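Local coordinates for iodotyrosine deiodinase (Thermotoga neapolitana, PDB 6TYK), which catalyses the FMN-dependent reductive dehalogenation of halotyrosines such as 3-iodo-L-tyrosine and 3,5-diiodo-L-tyrosine, releasing halide and giving L-tyrosine, at residues 8-14 with 167-173; 64-68 with 138-142; 91-95 with 135-139. All blocks are in the same frame, centred on the assembly; numbering follows the deposited sequence.

Interaction 1: 8-14 with 167-173. With FMN (flavin mononucleotide), chain C.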
loop_
_atom_site.group_PDB
_atom_site.type_symbol
_atom_site.label_atom_id
_atom_site.label_comp_id
_atom_site.label_asym_id
_atom_site.label_seq_id
_atom_site.Cartn_x
_atom_site.Cartn_y
_atom_site.Cartn_z
ATOM N N ALA A 8 -13.106 -3.487 5.607
ATOM C CA ALA A 8 -12.672 -2.401 4.733
ATOM C C ALA A 8 -13.750 -1.328 4.601
ATOM O O ALA A 8 -13.461 -0.131 4.605
ATOM C CB ALA A 8 -12.291 -2.941 3.359
ATOM N N LYS A 9 -15.001 -1.762 4.484
ATOM C CA LYS A 9 -16.087 -0.819 4.302
ATOM C C LYS A 9 -16.257 0.059 5.535
ATOM O O LYS A 9 -16.453 1.270 5.423
ATOM C CB LYS A 9 -17.393 -1.550 3.980
ATOM C CG LYS A 9 -18.494 -0.599 3.544
ATOM C CD LYS A 9 -19.800 -1.306 3.259
ATOM C CE LYS A 9 -20.751 -0.374 2.513
ATOM N NZ LYS A 9 -20.470 1.066 2.803
ATOM N N LYS A 10 -16.179 -0.551 6.712
ATOM C CA LYS A 10 -16.398 0.179 7.961
ATOM C C LYS A 10 -15.259 1.147 8.266
ATOM O O LYS A 10 -15.482 2.225 8.823
ATOM C CB LYS A 10 -16.576 -0.787 9.136
ATOM C CG LYS A 10 -17.951 -1.415 9.229
ATOM C CD LYS A 10 -17.965 -2.563 10.224
ATOM C CE LYS A 10 -19.252 -3.368 10.120
ATOM N NZ LYS A 10 -19.221 -4.586 10.977
ATOM N N ARG A 11 -14.039 0.761 7.910
ATOM C CA ARG A 11 -12.867 1.551 8.260
ATOM C C ARG A 11 -12.922 2.911 7.569
ATOM O O ARG A 11 -13.179 3.007 6.370
ATOM C CB ARG A 11 -11.584 0.795 7.903
ATOM C CG ARG A 11 -10.327 1.402 8.494
ATOM C CD ARG A 11 -9.584 2.264 7.486
ATOM N NE ARG A 11 -8.651 3.164 8.153
ATOM C CZ ARG A 11 -8.416 4.406 7.744
ATOM N NH1 ARG A 11 -9.021 4.862 6.660
ATOM N NH2 ARG A 11 -7.573 5.185 8.405
ATOM N N LYS A 12 -12.708 3.961 8.349
ATOM C CA LYS A 12 -12.754 5.318 7.832
ATOM C C LYS A 12 -11.719 6.158 8.560
ATOM O O LYS A 12 -11.138 5.719 9.550
ATOM C CB LYS A 12 -14.138 5.918 8.044
ATOM C CG LYS A 12 -14.560 6.007 9.500
ATOM C CD LYS A 12 -15.961 6.572 9.595
ATOM C CE LYS A 12 -16.408 6.773 11.033
ATOM N NZ LYS A 12 -16.569 5.494 11.773
ATOM N N THR A 13 -11.490 7.374 8.085
ATOM C CA THR A 13 -10.525 8.239 8.745
ATOM C C THR A 13 -10.988 8.551 10.156
ATOM O O THR A 13 -12.176 8.778 10.407
ATOM C CB THR A 13 -10.375 9.586 8.020
ATOM O OG1 THR A 13 -10.395 9.393 6.602
ATOM C CG2 THR A 13 -9.060 10.239 8.426
ATOM N N VAL A 14 -10.034 8.580 11.074
ATOM C CA VAL A 14 -10.302 9.094 12.401
ATOM C C VAL A 14 -9.344 10.249 12.650
ATOM O O VAL A 14 -8.126 10.073 12.620
ATOM C CB VAL A 14 -10.145 8.005 13.494
ATOM C CG1 VAL A 14 -10.292 8.623 14.889
ATOM C CG2 VAL A 14 -11.164 6.890 13.285
ATOM N N PRO A 167 -11.126 6.046 18.735
ATOM C CA PRO A 167 -11.879 7.096 18.048
ATOM C C PRO A 167 -12.791 7.825 19.014
ATOM O O PRO A 167 -13.338 7.224 19.951
ATOM C CB PRO A 167 -12.725 6.319 17.030
ATOM C CG PRO A 167 -12.032 4.998 16.888
ATOM C CD PRO A 167 -11.500 4.708 18.257
ATOM N N ASP A 168 -12.958 9.119 18.778
ATOM C CA ASP A 168 -13.871 9.919 19.573
ATOM C C ASP A 168 -14.960 10.485 18.682
ATOM O O ASP A 168 -14.940 11.667 18.319
ATOM C CB ASP A 168 -13.125 11.052 20.268
ATOM C CG ASP A 168 -14.046 11.923 21.069
ATOM O OD1 ASP A 168 -15.041 11.379 21.576
ATOM O OD2 ASP A 168 -13.809 13.138 21.170
ATOM N N ASP A 169 -15.908 9.623 18.336
ATOM C CA ASP A 169 -16.999 9.968 17.429
ATOM C C ASP A 169 -16.529 10.646 16.148
ATOM O O ASP A 169 -16.849 11.806 15.886
ATOM C CB ASP A 169 -18.048 10.825 18.127
ATOM C CG ASP A 169 -19.329 10.919 17.322
ATOM O OD1 ASP A 169 -19.603 9.991 16.533
ATOM O OD2 ASP A 169 -20.059 11.911 17.468
ATOM N N PRO A 170 -15.787 9.902 15.332
ATOM C CA PRO A 170 -15.260 10.448 14.083
ATOM C C PRO A 170 -16.361 10.735 13.073
ATOM O O PRO A 170 -17.456 10.161 13.140
ATOM C CB PRO A 170 -14.342 9.334 13.574
ATOM C CG PRO A 170 -14.894 8.078 14.185
ATOM C CD PRO A 170 -15.465 8.476 15.511
ATOM N N LYS A 171 -16.062 11.633 12.143
ATOM C CA LYS A 171 -16.991 11.988 11.081
ATOM C C LYS A 171 -17.243 10.789 10.173
ATOM O O LYS A 171 -16.435 9.865 10.112
ATOM C CB LYS A 171 -16.436 13.159 10.272
ATOM C CG LYS A 171 -16.255 14.441 11.081
ATOM C CD LYS A 171 -17.577 14.938 11.629
ATOM C CE LYS A 171 -18.551 15.240 10.504
ATOM N NZ LYS A 171 -19.877 15.670 11.025
ATOM N N PRO A 172 -18.372 10.801 9.459
ATOM C CA PRO A 172 -18.710 9.668 8.597
ATOM C C PRO A 172 -17.725 9.468 7.451
ATOM O O PRO A 172 -17.063 10.406 6.992
ATOM C CB PRO A 172 -20.077 10.057 8.033
ATOM C CG PRO A 172 -20.637 11.000 9.030
ATOM C CD PRO A 172 -19.458 11.791 9.511
ATOM N N LYS A 173 -17.659 8.228 6.986
ATOM C CA LYS A 173 -16.844 7.886 5.841
ATOM C C LYS A 173 -17.326 8.673 4.630
ATOM O O LYS A 173 -18.531 8.895 4.463
ATOM C CB LYS A 173 -16.931 6.390 5.569
ATOM C CG LYS A 173 -15.851 5.897 4.631
ATOM C CD LYS A 173 -15.797 4.377 4.562
ATOM C CE LYS A 173 -14.715 3.935 3.591
ATOM N NZ LYS A 173 -14.343 2.516 3.748
HETATM N N1 FMN C . -5.959 13.137 5.687
HETATM C C2 FMN C . -5.612 14.322 6.272
HETATM O O2 FMN C . -6.398 14.869 7.026
HETATM N N3 FMN C . -4.390 14.894 6.030
HETATM C C4 FMN C . -3.495 14.305 5.181
HETATM O O4 FMN C . -2.402 14.849 4.980
HETATM C C4A FMN C . -3.840 13.089 4.586
HETATM N N5 FMN C . -2.952 12.453 3.745
HETATM C C5A FMN C . -3.291 11.238 3.176
HETATM C C6 FMN C . -2.379 10.599 2.347
HETATM C C7 FMN C . -2.672 9.373 1.770
HETATM C C7M FMN C . -1.643 8.724 0.881
HETATM C C8 FMN C . -3.901 8.782 2.026
HETATM C C8M FMN C . -4.253 7.452 1.414
HETATM C C9 FMN C . -4.816 9.422 2.857
HETATM C C9A FMN C . -4.522 10.652 3.440
HETATM N N10 FMN C . -5.433 11.313 4.263
HETATM C C10 FMN C . -5.069 12.499 4.861
HETATM C "C1'" FMN C . -6.779 10.718 4.565
HETATM C "C2'" FMN C . -7.729 10.926 3.364
HETATM O "O2'" FMN C . -8.200 12.268 3.294
HETATM C "C3'" FMN C . -8.887 9.929 3.466
HETATM O "O3'" FMN C . -8.348 8.628 3.316
HETATM C "C4'" FMN C . -9.990 10.156 2.433
HETATM O "O4'" FMN C . -10.625 11.403 2.678
HETATM C "C5'" FMN C . -11.028 9.047 2.493
HETATM O "O5'" FMN C . -11.518 8.950 3.813
HETATM P P FMN C . -12.651 7.879 4.200
HETATM O O1P FMN C . -12.994 8.204 5.651
HETATM O O2P FMN C . -12.062 6.498 4.122
HETATM O O3P FMN C . -13.838 8.110 3.285
HETATM O O HOH W 1 -13.937 10.192 9.027
#

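Interaction 2: 64-68 with 138-142. With FMN (flavin mononucleotide), chain C; IYR (3-iodo-tyrosine), chain D.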
loop_
_atom_site.group_PDB
_atom_site.type_symbol
_atom_site.label_atom_id
_atom_site.label_comp_id
_atom_site.label_asym_id
_atom_site.label_seq_id
_atom_site.Cartn_x
_atom_site.Cartn_y
_atom_site.Cartn_z
ATOM N N CYS A 64 4.470 20.650 11.905
ATOM C CA CYS A 64 3.492 20.301 10.889
ATOM C C CYS A 64 2.498 21.428 10.663
ATOM O O CYS A 64 2.193 21.758 9.527
ATOM C CB CYS A 64 2.773 18.998 11.249
ATOM S SG CYS A 64 3.854 17.574 11.080
ATOM N N GLU A 65 2.008 22.025 11.742
ATOM C CA GLU A 65 1.026 23.105 11.623
ATOM C C GLU A 65 1.585 24.304 10.872
ATOM O O GLU A 65 0.886 24.916 10.059
ATOM C CB GLU A 65 0.515 23.532 12.999
ATOM C CG GLU A 65 -0.534 22.585 13.538
ATOM C CD GLU A 65 -1.069 22.998 14.884
ATOM O OE1 GLU A 65 -0.505 23.931 15.492
ATOM O OE2 GLU A 65 -2.054 22.378 15.339
ATOM N N ARG A 66 2.845 24.636 11.137
ATOM C CA ARG A 66 3.480 25.752 10.442
ATOM C C ARG A 66 3.513 25.476 8.941
ATOM O O ARG A 66 3.172 26.332 8.116
ATOM C CB ARG A 66 4.898 25.970 10.972
ATOM C CG ARG A 66 5.727 26.938 10.144
ATOM C CD ARG A 66 5.148 28.340 10.172
ATOM N NE ARG A 66 4.179 28.575 9.103
ATOM C CZ ARG A 66 3.603 29.748 8.856
ATOM N NH1 ARG A 66 3.896 30.808 9.602
ATOM N NH2 ARG A 66 2.732 29.865 7.861
ATOM N N SER A 67 3.921 24.260 8.602
ATOM C CA SER A 67 4.004 23.831 7.217
ATOM C C SER A 67 2.617 23.841 6.574
ATOM O O SER A 67 2.453 24.298 5.442
ATOM C CB SER A 67 4.622 22.428 7.150
ATOM O OG SER A 67 4.753 21.959 5.821
ATOM N N GLU A 68 1.622 23.340 7.303
ATOM C CA GLU A 68 0.247 23.330 6.807
ATOM C C GLU A 68 -0.279 24.743 6.615
ATOM O O GLU A 68 -0.976 25.021 5.645
ATOM C CB GLU A 68 -0.680 22.565 7.760
ATOM C CG GLU A 68 -0.402 21.071 7.878
ATOM C CD GLU A 68 -0.691 20.298 6.607
ATOM O OE1 GLU A 68 -0.968 20.925 5.555
ATOM O OE2 GLU A 68 -0.641 19.054 6.675
ATOM N N TYR A 138 -1.441 10.759 7.853
ATOM C CA TYR A 138 -1.184 12.179 7.804
ATOM C C TYR A 138 0.118 12.457 7.068
ATOM O O TYR A 138 1.167 11.891 7.390
ATOM C CB TYR A 138 -1.173 12.765 9.213
ATOM C CG TYR A 138 -0.810 14.216 9.189
ATOM C CD1 TYR A 138 -1.568 15.113 8.452
ATOM C CD2 TYR A 138 0.320 14.686 9.842
ATOM C CE1 TYR A 138 -1.230 16.439 8.388
ATOM C CE2 TYR A 138 0.668 16.018 9.790
ATOM C CZ TYR A 138 -0.111 16.888 9.061
ATOM O OH TYR A 138 0.230 18.216 8.988
ATOM N N THR A 139 0.031 13.293 6.042
ATOM C CA THR A 139 1.170 13.598 5.194
ATOM C C THR A 139 1.355 15.109 5.122
ATOM O O THR A 139 0.762 15.776 4.270
ATOM C CB THR A 139 0.985 13.015 3.783
ATOM O OG1 THR A 139 -0.240 13.498 3.230
ATOM C CG2 THR A 139 0.928 11.494 3.832
ATOM N N PRO A 140 2.170 15.663 6.033
ATOM C CA PRO A 140 2.412 17.112 6.049
ATOM C C PRO A 140 3.195 17.536 4.815
ATOM O O PRO A 140 3.787 16.692 4.149
ATOM C CB PRO A 140 3.259 17.309 7.309
ATOM C CG PRO A 140 3.981 15.996 7.477
ATOM C CD PRO A 140 2.984 14.945 7.030
ATOM N N PRO A 141 3.203 18.837 4.513
ATOM C CA PRO A 141 3.878 19.319 3.305
ATOM C C PRO A 141 5.382 19.063 3.305
ATOM O O PRO A 141 5.939 18.788 2.241
ATOM C CB PRO A 141 3.589 20.826 3.317
ATOM C CG PRO A 141 2.358 20.973 4.148
ATOM C CD PRO A 141 2.484 19.918 5.211
ATOM N N ASP A 142 6.031 19.157 4.461
ATOM C CA ASP A 142 7.463 18.881 4.522
ATOM C C ASP A 142 7.827 17.868 5.600
ATOM O O ASP A 142 7.768 18.150 6.797
ATOM C CB ASP A 142 8.287 20.157 4.702
ATOM C CG ASP A 142 9.779 19.914 4.508
ATOM O OD1 ASP A 142 10.140 19.092 3.637
ATOM O OD2 ASP A 142 10.588 20.532 5.231
HETATM N N1 FMN C . -5.959 13.137 5.687
HETATM C C2 FMN C . -5.612 14.322 6.272
HETATM O O2 FMN C . -6.398 14.869 7.026
HETATM N N3 FMN C . -4.390 14.894 6.030
HETATM C C4 FMN C . -3.495 14.305 5.181
HETATM O O4 FMN C . -2.402 14.849 4.980
HETATM C C4A FMN C . -3.840 13.089 4.586
HETATM N N5 FMN C . -2.952 12.453 3.745
HETATM C C5A FMN C . -3.291 11.238 3.176
HETATM C C6 FMN C . -2.379 10.599 2.347
HETATM C C7 FMN C . -2.672 9.373 1.770
HETATM C C7M FMN C . -1.643 8.724 0.881
HETATM C C8 FMN C . -3.901 8.782 2.026
HETATM C C8M FMN C . -4.253 7.452 1.414
HETATM C C9 FMN C . -4.816 9.422 2.857
HETATM C C9A FMN C . -4.522 10.652 3.440
HETATM N N10 FMN C . -5.433 11.313 4.263
HETATM C C10 FMN C . -5.069 12.499 4.861
HETATM C "C1'" FMN C . -6.779 10.718 4.565
HETATM C "C2'" FMN C . -7.729 10.926 3.364
HETATM O "O2'" FMN C . -8.200 12.268 3.294
HETATM C "C3'" FMN C . -8.887 9.929 3.466
HETATM O "O3'" FMN C . -8.348 8.628 3.316
HETATM C "C4'" FMN C . -9.990 10.156 2.433
HETATM O "O4'" FMN C . -10.625 11.403 2.678
HETATM C "C5'" FMN C . -11.028 9.047 2.493
HETATM O "O5'" FMN C . -11.518 8.950 3.813
HETATM P P FMN C . -12.651 7.879 4.200
HETATM O O1P FMN C . -12.994 8.204 5.651
HETATM O O2P FMN C . -12.062 6.498 4.122
HETATM O O3P FMN C . -13.838 8.110 3.285
HETATM N N IYR D . -2.096 17.612 4.698
HETATM C CA IYR D . -3.148 18.593 4.633
HETATM C CB IYR D . -4.052 18.549 3.388
HETATM C CC IYR D . -4.641 17.223 3.051
HETATM C CD IYR D . -4.051 16.453 2.049
HETATM C CE IYR D . -4.569 15.217 1.663
HETATM I IE IYR D . -3.618 14.166 0.230
HETATM C CF IYR D . -5.727 14.750 2.292
HETATM O OF IYR D . -6.308 13.556 1.976
HETATM C CG IYR D . -6.336 15.504 3.312
HETATM C CH IYR D . -5.802 16.737 3.674
HETATM C C IYR D . -4.065 18.530 5.841
HETATM O O IYR D . -4.955 19.316 6.165
HETATM O OXT IYR D . -3.851 17.462 6.649
#

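Interaction 3: 91-95 with 135-139. With FMN (flavin mononucleotide), chain C; IYR (3-iodo-tyrosine), chain D.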
loop_
_atom_site.group_PDB
_atom_site.type_symbol
_atom_site.label_atom_id
_atom_site.label_comp_id
_atom_site.label_asym_id
_atom_site.label_seq_id
_atom_site.Cartn_x
_atom_site.Cartn_y
_atom_site.Cartn_z
ATOM N N ARG A 91 -4.715 23.719 11.337
ATOM C CA ARG A 91 -4.598 23.226 12.711
ATOM C C ARG A 91 -4.701 21.698 12.722
ATOM O O ARG A 91 -5.526 21.121 12.010
ATOM C CB ARG A 91 -5.699 23.813 13.591
ATOM N N LYS A 92 -3.868 21.045 13.529
ATOM C CA LYS A 92 -3.832 19.583 13.574
ATOM C C LYS A 92 -3.894 19.074 15.010
ATOM O O LYS A 92 -2.921 18.518 15.529
ATOM C CB LYS A 92 -2.580 19.058 12.867
ATOM C CG LYS A 92 -2.507 19.399 11.378
ATOM C CD LYS A 92 -3.737 18.896 10.619
ATOM C CE LYS A 92 -3.953 19.669 9.310
ATOM N NZ LYS A 92 -5.296 19.404 8.710
ATOM N N PRO A 93 -5.048 19.252 15.662
ATOM C CA PRO A 93 -5.167 18.836 17.067
ATOM C C PRO A 93 -4.980 17.330 17.287
ATOM O O PRO A 93 -4.618 16.936 18.394
ATOM C CB PRO A 93 -6.582 19.286 17.458
ATOM C CG PRO A 93 -7.297 19.577 16.166
ATOM C CD PRO A 93 -6.247 19.955 15.173
ATOM N N PHE A 94 -5.198 16.501 16.269
ATOM C CA PHE A 94 -4.994 15.064 16.464
ATOM C C PHE A 94 -3.536 14.716 16.742
ATOM O O PHE A 94 -3.247 13.669 17.311
ATOM C CB PHE A 94 -5.543 14.217 15.309
ATOM C CG PHE A 94 -5.045 14.615 13.949
ATOM C CD1 PHE A 94 -3.779 14.266 13.520
ATOM C CD2 PHE A 94 -5.874 15.291 13.076
ATOM C CE1 PHE A 94 -3.338 14.611 12.249
ATOM C CE2 PHE A 94 -5.437 15.644 11.809
ATOM C CZ PHE A 94 -4.172 15.301 11.393
ATOM N N LEU A 95 -2.622 15.599 16.357
ATOM C CA LEU A 95 -1.204 15.354 16.607
ATOM C C LEU A 95 -0.867 15.538 18.085
ATOM O O LEU A 95 0.191 15.095 18.550
ATOM C CB LEU A 95 -0.339 16.265 15.731
ATOM C CG LEU A 95 -0.396 15.961 14.230
ATOM C CD1 LEU A 95 0.423 16.984 13.458
ATOM C CD2 LEU A 95 0.080 14.542 13.911
ATOM N N SER A 135 -7.193 5.790 12.897
ATOM C CA SER A 135 -6.009 6.485 12.423
ATOM C C SER A 135 -6.310 7.308 11.185
ATOM O O SER A 135 -7.431 7.309 10.666
ATOM C CB SER A 135 -4.848 5.520 12.162
ATOM O OG SER A 135 -3.632 6.229 11.938
ATOM N N VAL A 136 -5.316 8.076 10.778
ATOM C CA VAL A 136 -5.375 8.879 9.574
ATOM C C VAL A 136 -3.954 8.893 9.012
ATOM O O VAL A 136 -3.002 9.108 9.757
ATOM C CB VAL A 136 -5.857 10.318 9.867
ATOM C CG1 VAL A 136 -5.039 10.960 10.988
ATOM C CG2 VAL A 136 -5.803 11.169 8.608
ATOM N N PRO A 137 -3.793 8.602 7.715
ATOM C CA PRO A 137 -2.460 8.700 7.124
ATOM C C PRO A 137 -2.138 10.163 6.908
ATOM O O PRO A 137 -2.542 10.746 5.920
ATOM C CB PRO A 137 -2.616 7.984 5.773
ATOM C CG PRO A 137 -3.912 7.232 5.863
ATOM C CD PRO A 137 -4.772 8.065 6.759
ATOM N N TYR A 138 -1.441 10.759 7.853
ATOM C CA TYR A 138 -1.184 12.179 7.804
ATOM C C TYR A 138 0.118 12.457 7.068
ATOM O O TYR A 138 1.167 11.891 7.390
ATOM C CB TYR A 138 -1.173 12.765 9.213
ATOM C CG TYR A 138 -0.810 14.216 9.189
ATOM C CD1 TYR A 138 -1.568 15.113 8.452
ATOM C CD2 TYR A 138 0.320 14.686 9.842
ATOM C CE1 TYR A 138 -1.230 16.439 8.388
ATOM C CE2 TYR A 138 0.668 16.018 9.790
ATOM C CZ TYR A 138 -0.111 16.888 9.061
ATOM O OH TYR A 138 0.230 18.216 8.988
ATOM N N THR A 139 0.031 13.293 6.042
ATOM C CA THR A 139 1.170 13.598 5.194
ATOM C C THR A 139 1.355 15.109 5.122
ATOM O O THR A 139 0.762 15.776 4.270
ATOM C CB THR A 139 0.985 13.015 3.783
ATOM O OG1 THR A 139 -0.240 13.498 3.230
ATOM C CG2 THR A 139 0.928 11.494 3.832
HETATM N N1 FMN C . -5.959 13.137 5.687
HETATM C C2 FMN C . -5.612 14.322 6.272
HETATM O O2 FMN C . -6.398 14.869 7.026
HETATM N N3 FMN C . -4.390 14.894 6.030
HETATM C C4 FMN C . -3.495 14.305 5.181
HETATM O O4 FMN C . -2.402 14.849 4.980
HETATM C C4A FMN C . -3.840 13.089 4.586
HETATM N N5 FMN C . -2.952 12.453 3.745
HETATM C C5A FMN C . -3.291 11.238 3.176
HETATM C C6 FMN C . -2.379 10.599 2.347
HETATM C C7 FMN C . -2.672 9.373 1.770
HETATM C C7M FMN C . -1.643 8.724 0.881
HETATM C C8 FMN C . -3.901 8.782 2.026
HETATM C C8M FMN C . -4.253 7.452 1.414
HETATM C C9 FMN C . -4.816 9.422 2.857
HETATM C C9A FMN C . -4.522 10.652 3.440
HETATM N N10 FMN C . -5.433 11.313 4.263
HETATM C C10 FMN C . -5.069 12.499 4.861
HETATM C "C1'" FMN C . -6.779 10.718 4.565
HETATM C "C2'" FMN C . -7.729 10.926 3.364
HETATM O "O2'" FMN C . -8.200 12.268 3.294
HETATM C "C3'" FMN C . -8.887 9.929 3.466
HETATM O "O3'" FMN C . -8.348 8.628 3.316
HETATM C "C4'" FMN C . -9.990 10.156 2.433
HETATM O "O4'" FMN C . -10.625 11.403 2.678
HETATM C "C5'" FMN C . -11.028 9.047 2.493
HETATM O "O5'" FMN C . -11.518 8.950 3.813
HETATM P P FMN C . -12.651 7.879 4.200
HETATM O O1P FMN C . -12.994 8.204 5.651
HETATM O O2P FMN C . -12.062 6.498 4.122
HETATM O O3P FMN C . -13.838 8.110 3.285
HETATM N N IYR D . -2.096 17.612 4.698
HETATM C CA IYR D . -3.148 18.593 4.633
HETATM C CB IYR D . -4.052 18.549 3.388
HETATM C CC IYR D . -4.641 17.223 3.051
HETATM C CD IYR D . -4.051 16.453 2.049
HETATM C CE IYR D . -4.569 15.217 1.663
HETATM I IE IYR D . -3.618 14.166 0.230
HETATM C CF IYR D . -5.727 14.750 2.292
HETATM O OF IYR D . -6.308 13.556 1.976
HETATM C CG IYR D . -6.336 15.504 3.312
HETATM C CH IYR D . -5.802 16.737 3.674
HETATM C C IYR D . -4.065 18.530 5.841
HETATM O O IYR D . -4.955 19.316 6.165
HETATM O OXT IYR D . -3.851 17.462 6.649
#

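Interaction 1: 8-14 with 167-173
Lys12 and Lys173 lie 5.2 Å apart at their CA atoms, and Val14 comes level with Pro170, so segment 8-14, leaving helix 4-10, and the irregular segment 167-173 run in opposite directions past each other. Lys173 reaches back to the end of that helix: a trans chi1 (-165°) and an extended chain carry NZ to two carbonyls, and it donates to Lys9 O at 3.0 Å and to Arg11 O at 2.9 Å. The bond to Arg11 is almost in line with its carbonyl, whereas for Lys9 the ammonium sits 49° above the carbonyl plane. Glu36 of the second subunit adds a salt bridge to the same nitrogen, tying this helix end to the dimer interface. Between the two segments lies the FMN phosphate site of this nitroreductase-family protein. Thr13 N gives O1P of the phosphate a nearly straight bond of 3.0 Å (176°), while the methylene Lys173 CG packs against FMN O3P. Arg15, Tyr174 and Arg176 also hydrogen-bond the cofactor. The aliphatic chain of Lys12 lies along the opposing backbone, its CE 3.2 Å from Lys171 O, and crosses Pro170 at about a right angle. Farther on, Val14 divides its methyls between two prolines, CG1 meeting Pro167 CB and CG2 meeting Pro170 CG, each pair 4.0 Å apart.

Interaction 2: 64-68 with 138-142
The halotyrosine pocket has part of its wall where Glu68 of helix 54-74 meets Tyr138, in the loop between strand 134-135 and helix 143-149. Tyr138 OH donates to Glu68 OE2 at 2.6 Å, and that oxygen accepts on its anti lone pair; ring and carboxylate planes are 43° apart. The same OE2 accepts a second bond, from the amino N of the bound 3-iodo-tyrosine at 2.8 Å. A bend at chi2 (-67°) curls the Glu68 chain so that its carboxylate comes to both partners, and Tyr138, itself part of the ligand pocket, is thereby placed to steady this oxygen. Behind the bond, Cys64 SG approaches the Tyr138 ring at its edge, 5.2 Å from the centroid, in a sulfur-aromatic contact, and packs on Pro140 CB at 3.8 Å. Pro141 fits tightly against the helix: its CB is 3.0 Å from Ser67 OG, and its CD is 3.5 Å from Glu68 CD. Thr139, next after Tyr138, turns to the flavin instead, its N donating to FMN O4 at 3.1 Å. Tyr72 and Lys92 of the same chain, and Met41 N of the second subunit, also hydrogen-bond the ligand. Glu68, Tyr72 and Lys92 gathered round the amino acid end of a halotyrosine, beside the flavin, form the substrate-recognition site characteristic of iodotyrosine deiodinases.

Interaction 3: 91-95 with 135-139
Phe94 turns its edge to the face of Tyr138 in a T-shaped aromatic pair, with centroids 5.5 Å apart and ring planes at 75°. The leading atoms of Phe94 are CE1 and CZ, and CZ comes within 3.9 Å of Tyr138 CD1. The phenyl group takes this place because its CG lies between the backbone N and the carbonyl carbon (chi1 54°), which swings the ring out from helix 94-97 toward the loop. Apolar packing completes the join. Val136 CG1 rests over one face of the Phe94 ring, off toward its rim, 4.2 Å from CE1, while its other methyl, CG2, packs on the flavin 3.5 Å from FMN N1. Leu95, next after Phe94, touches Tyr138 CE2 through CD1 at 3.8 Å, and the methylene Lys92 CG lies 3.8 Å from Tyr138 OH, a hydroxyl whose own bond goes to Glu68. At the edge of the Tyr138 ring, and in its plane, the ligand carboxylate oxygen OXT approaches CE1 to 3.3 Å. The polar bonds are with the substrate and with other parts of the chain. Lys92 NZ donates to the other carboxylate oxygen, O of 3-iodo-tyrosine, at 2.6 Å and also bonds Thr89 O, while Lys92 N bonds Glu65 OE2. Between the segments themselves the chemistry is thus hydrophobic: a buried cluster of side chains packs round the tyrosine ring, whose edge faces the substrate carboxylate, while the amino group of Lys92 is directed to that same carboxylate.

Overall arrangement
Along the chain, interaction 1 spans the other two: its ends, 8-14 and 167-173, flank all their segments, and interactions 2 and 3 both finish on the loop after strand 134-135, sharing Tyr138 and Thr139. Interactions 2 and 3 have centres 9 Å apart and touch where Cys64 of helix 54-74 packs on Leu95 of helix 94-97. Interaction 1 lies about 14 Å from interaction 3 between centres and meets it where Val14 N probably bonds Ser135 O; its centre is about 22 Å from that of interaction 2. Interaction 1 thus grips the phosphate end of FMN, interactions 2 and 3 build one wall of the flavin and substrate site, and segment 135-142 joins the two ends.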